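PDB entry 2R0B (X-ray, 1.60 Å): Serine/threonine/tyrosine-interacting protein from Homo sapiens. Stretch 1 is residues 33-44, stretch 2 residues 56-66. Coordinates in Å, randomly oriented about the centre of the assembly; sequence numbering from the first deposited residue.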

# COMPACT_ATOMS: atom_id res chain seq x y z
N GLY A 33 2.18 -11.67 -11.77
CA GLY A 33 3.61 -11.47 -11.62
C GLY A 33 3.98 -10.71 -10.37
O GLY A 33 4.98 -9.98 -10.37
N ILE A 34 3.18 -10.85 -9.31
CA ILE A 34 3.49 -10.21 -8.01
C ILE A 34 4.75 -10.84 -7.45
O ILE A 34 4.85 -12.06 -7.41
CB ILE A 34 2.37 -10.44 -6.97
CG1 ILE A 34 1.04 -9.79 -7.37
CG2 ILE A 34 2.83 -10.02 -5.57
CD1 ILE A 34 1.17 -8.34 -7.80
N THR A 35 5.69 -10.01 -6.99
CA THR A 35 6.96 -10.50 -6.44
C THR A 35 7.24 -9.94 -5.04
O THR A 35 8.08 -10.50 -4.31
CB THR A 35 8.16 -10.15 -7.34
OG1 THR A 35 8.20 -8.75 -7.59
CG2 THR A 35 8.07 -10.89 -8.66
N HIS A 36 6.57 -8.85 -4.71
CA HIS A 36 6.78 -8.12 -3.46
C HIS A 36 5.44 -7.76 -2.81
O HIS A 36 4.52 -7.36 -3.50
CB HIS A 36 7.51 -6.82 -3.77
CG HIS A 36 8.95 -6.99 -4.13
ND1 HIS A 36 9.37 -7.46 -5.36
CD2 HIS A 36 10.08 -6.70 -3.44
CE1 HIS A 36 10.69 -7.48 -5.39
NE2 HIS A 36 11.15 -7.02 -4.24
N ILE A 37 5.35 -7.85 -1.48
CA ILE A 37 4.09 -7.52 -0.80
C ILE A 37 4.36 -6.65 0.44
O ILE A 37 5.23 -6.99 1.25
CB ILE A 37 3.36 -8.81 -0.36
CG1 ILE A 37 3.06 -9.71 -1.58
CG2 ILE A 37 2.08 -8.48 0.44
CD1 ILE A 37 2.43 -11.05 -1.23
N ILE A 38 3.71 -5.51 0.52
CA ILE A 38 3.72 -4.70 1.76
C ILE A 38 2.48 -5.15 2.53
O ILE A 38 1.36 -4.95 2.07
CB ILE A 38 3.72 -3.18 1.51
CG1 ILE A 38 4.94 -2.76 0.69
CG2 ILE A 38 3.73 -2.42 2.87
CD1 ILE A 38 5.01 -1.26 0.40
N CYS A 39 2.69 -5.76 3.69
CA CYS A 39 1.61 -6.34 4.50
C CYS A 39 1.44 -5.46 5.75
O CYS A 39 2.33 -5.46 6.62
CB CYS A 39 2.00 -7.78 4.85
SG CYS A 39 1.04 -8.56 6.19
N ILE A 40 0.35 -4.68 5.82
CA ILE A 40 0.18 -3.67 6.87
C ILE A 40 -0.92 -4.14 7.82
O ILE A 40 -2.00 -4.49 7.38
CB ILE A 40 -0.27 -2.31 6.30
CG1 ILE A 40 0.79 -1.72 5.35
CG2 ILE A 40 -0.61 -1.32 7.46
CD1 ILE A 40 0.19 -0.81 4.26
N ARG A 41 -0.63 -4.11 9.12
CA ARG A 41 -1.59 -4.55 10.14
C ARG A 41 -1.13 -4.11 11.52
O ARG A 41 0.06 -3.80 11.70
CB ARG A 41 -1.76 -6.08 10.07
CG ARG A 41 -0.70 -6.94 10.78
CD ARG A 41 0.76 -6.73 10.35
NE ARG A 41 1.63 -7.57 11.17
CZ ARG A 41 2.14 -7.23 12.35
NH1 ARG A 41 2.89 -8.10 13.01
NH2 ARG A 41 1.90 -6.02 12.87
N GLN A 42 -2.05 -4.05 12.49
CA GLN A 42 -1.71 -3.89 13.90
C GLN A 42 -1.26 -5.23 14.42
O GLN A 42 -1.66 -6.26 13.90
CB GLN A 42 -2.95 -3.54 14.74
CG GLN A 42 -3.69 -2.28 14.44
CD GLN A 42 -4.79 -2.05 15.47
OE1 GLN A 42 -5.97 -2.31 15.21
NE2 GLN A 42 -4.40 -1.60 16.66
N ASN A 43 -0.50 -5.24 15.50
CA ASN A 43 -0.08 -6.51 16.06
C ASN A 43 -1.28 -7.40 16.44
O ASN A 43 -1.23 -8.61 16.25
CB ASN A 43 0.87 -6.30 17.24
CG ASN A 43 2.20 -5.71 16.82
OD1 ASN A 43 2.72 -6.02 15.73
ND2 ASN A 43 2.76 -4.84 17.67
N ILE A 44 -2.36 -6.77 16.92
CA ILE A 44 -3.57 -7.51 17.29
C ILE A 44 -4.29 -8.15 16.10
O ILE A 44 -5.06 -9.09 16.30
CB ILE A 44 -4.62 -6.68 18.10
CG1 ILE A 44 -5.08 -5.44 17.33
CG2 ILE A 44 -4.07 -6.31 19.49
CD1 ILE A 44 -6.28 -4.75 17.95
N LEU A 56 8.11 -17.55 -1.38
CA LEU A 56 7.80 -17.12 -2.75
C LEU A 56 7.86 -15.63 -3.03
O LEU A 56 7.92 -15.22 -4.19
CB LEU A 56 6.43 -17.67 -3.18
CG LEU A 56 6.27 -19.20 -3.25
CD1 LEU A 56 4.82 -19.60 -3.32
CD2 LEU A 56 7.04 -19.79 -4.43
N PHE A 57 7.81 -14.82 -1.98
CA PHE A 57 7.69 -13.37 -2.16
C PHE A 57 8.60 -12.67 -1.20
O PHE A 57 8.97 -13.25 -0.16
CB PHE A 57 6.24 -12.91 -1.88
CG PHE A 57 5.21 -13.52 -2.79
CD1 PHE A 57 5.15 -13.20 -4.13
CD2 PHE A 57 4.26 -14.40 -2.28
CE1 PHE A 57 4.19 -13.78 -4.97
CE2 PHE A 57 3.31 -15.00 -3.12
CZ PHE A 57 3.27 -14.68 -4.47
N ARG A 58 8.96 -11.43 -1.52
CA ARG A 58 9.63 -10.55 -0.55
C ARG A 58 8.58 -9.68 0.16
O ARG A 58 7.76 -9.02 -0.50
CB ARG A 58 10.68 -9.67 -1.22
CG ARG A 58 11.82 -10.45 -1.88
CD ARG A 58 12.95 -9.53 -2.28
NE ARG A 58 14.08 -10.26 -2.85
CZ ARG A 58 15.19 -9.69 -3.30
NH1 ARG A 58 15.34 -8.37 -3.25
NH2 ARG A 58 16.17 -10.45 -3.81
N TYR A 59 8.62 -9.66 1.48
CA TYR A 59 7.62 -8.95 2.26
C TYR A 59 8.20 -7.73 2.95
O TYR A 59 9.39 -7.69 3.25
CB TYR A 59 7.03 -9.89 3.33
CG TYR A 59 6.05 -10.90 2.81
CD1 TYR A 59 4.67 -10.61 2.77
CD2 TYR A 59 6.47 -12.14 2.36
CE1 TYR A 59 3.75 -11.54 2.30
CE2 TYR A 59 5.57 -13.07 1.87
CZ TYR A 59 4.21 -12.77 1.85
OH TYR A 59 3.31 -13.72 1.41
N LEU A 60 7.34 -6.73 3.18
CA LEU A 60 7.62 -5.65 4.09
C LEU A 60 6.43 -5.55 5.03
O LEU A 60 5.32 -5.21 4.61
CB LEU A 60 7.84 -4.33 3.34
CG LEU A 60 8.12 -3.10 4.19
CD1 LEU A 60 9.42 -3.32 4.94
CD2 LEU A 60 8.28 -1.83 3.35
N VAL A 61 6.62 -5.91 6.30
CA VAL A 61 5.51 -5.94 7.28
C VAL A 61 5.56 -4.69 8.15
O VAL A 61 6.59 -4.40 8.78
CB VAL A 61 5.55 -7.21 8.16
CG1 VAL A 61 4.45 -7.18 9.22
CG2 VAL A 61 5.45 -8.46 7.32
N LEU A 62 4.45 -3.95 8.19
CA LEU A 62 4.39 -2.67 8.89
C LEU A 62 3.33 -2.74 9.97
O LEU A 62 2.13 -2.89 9.68
CB LEU A 62 4.08 -1.50 7.94
CG LEU A 62 5.06 -1.21 6.80
CD1 LEU A 62 4.56 -0.07 5.90
CD2 LEU A 62 6.47 -0.92 7.29
N ASP A 63 3.78 -2.64 11.21
CA ASP A 63 2.89 -2.62 12.37
C ASP A 63 2.32 -1.20 12.51
O ASP A 63 2.97 -0.29 13.05
CB ASP A 63 3.69 -3.08 13.59
CG ASP A 63 2.96 -2.84 14.90
OD1 ASP A 63 1.72 -2.74 14.89
OD2 ASP A 63 3.64 -2.79 15.96
N ILE A 64 1.11 -1.02 12.00
CA ILE A 64 0.47 0.31 11.93
C ILE A 64 -0.99 0.20 12.33
O ILE A 64 -1.70 -0.67 11.82
CB ILE A 64 0.53 0.89 10.48
CG1 ILE A 64 1.98 1.17 10.06
CG2 ILE A 64 -0.35 2.18 10.37
CD1 ILE A 64 2.22 1.55 8.63
N ALA A 65 -1.44 1.07 13.25
CA ALA A 65 -2.87 1.19 13.58
C ALA A 65 -3.60 2.15 12.65
O ALA A 65 -3.03 3.16 12.22
CB ALA A 65 -3.02 1.66 15.00
N ASP A 66 -4.86 1.84 12.34
CA ASP A 66 -5.69 2.76 11.55
C ASP A 66 -6.39 3.80 12.43
O ASP A 66 -7.57 3.68 12.76
CB ASP A 66 -6.72 2.00 10.69
CG ASP A 66 -7.51 2.94 9.78
OD1 ASP A 66 -6.97 4.00 9.42
OD2 ASP A 66 -8.66 2.61 9.43
O HOH W 1 -6.50 -0.46 13.33

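The most unusual feature of this contact is the polar cluster at its C-terminal end, where Arg-41, Asn-43 and Asp-63 meet at the edge of an otherwise regular parallel ladder. The Arg-41 side chain leaves its strand with chi1 at 82° (p) and turns so that its guanidinium comes closer to the second stretch. One face of that group is covered by a methyl, with Arg-41 NE 3.5 Å from Val-61 CG1. Its charge is met by Asp-63 in a long salt bridge, Arg-41 NH2 to Asp-63 OD1 at 3.9 Å, and Arg-41 NH2 also donates to Asn-43 OD1 at 3.0 Å with an N-H...O angle of 156°. Asn-43 in turn reaches Asp-63: its ND2 lies 2.8 Å from Asp-63 OD2, but the angle of 118° makes this a weak hydrogen bond despite the short distance. The amide of Asn-43 thus accepts from the arginine and donates to the aspartate, linking the two charged residues by a second route.

The backbone pairing is easier to define. The two strands run parallel, with bridges from His-36 with Arg-58 to Arg-41 with Asp-63, their directions differing by 17°, and the hydrogen bonds alternate as a parallel ladder requires. Ile-37, Cys-39 and Arg-41 each bond across with both N and O: Ile-37 N donates to Arg-58 O at 2.9 Å and Ile-37 O accepts from Leu-60 N at 2.9 Å; Cys-39 N donates to Leu-60 O at 2.8 Å and Cys-39 O accepts from Leu-62 N at 3.0 Å. Arg-41 repeats the pattern, with its N 3.1 Å from Leu-62 O and its O 3.0 Å from Ile-64 N. At the other end, Arg-58 N to Thr-35 O, 3.1 Å and 171°, is the straightest of the set. CA-H...O contacts supplement these bonds at the same carbonyl oxygens, the shortest being Asp-63 CA to Arg-41 O at 3.1 Å. Beyond Arg-41 the ladder stops: Gln-42 N is 3.5 Å from Ile-64 O, but the angle is too poor for a hydrogen bond.

Side chains sort by face. With Ile-38 and Ile-40 lie Leu-60 and Leu-62, and the packing is staggered as well as direct: Leu-62 CD1 is 3.9 Å from Ile-38 CG2 and 4.2 Å from Ile-40 CG1. Ile-40 CG2 also meets Ile-64 CB at 3.9 Å, extending the apolar surface past the strand.

On the face of Ile-37 and Cys-39, aromatic rings contribute. Ile-37 CD1 sits over the Phe-57 ring, 4.3 Å from its centroid and 24° off the normal, the geometry of a CH-pi contact; the same CD1 is 3.8 Å from Tyr-59 CE1. The edge of the Phe-57 ring faces the Ile-34 carbonyl, with CE1 3.1 Å from Ile-34 O. The one methyl therefore touches both rings, over the face of Phe-57 and obliquely to Tyr-59, which agrees with Ile-37 having the largest covered area of any residue here, 86 Å² of the 956 Å² buried in total.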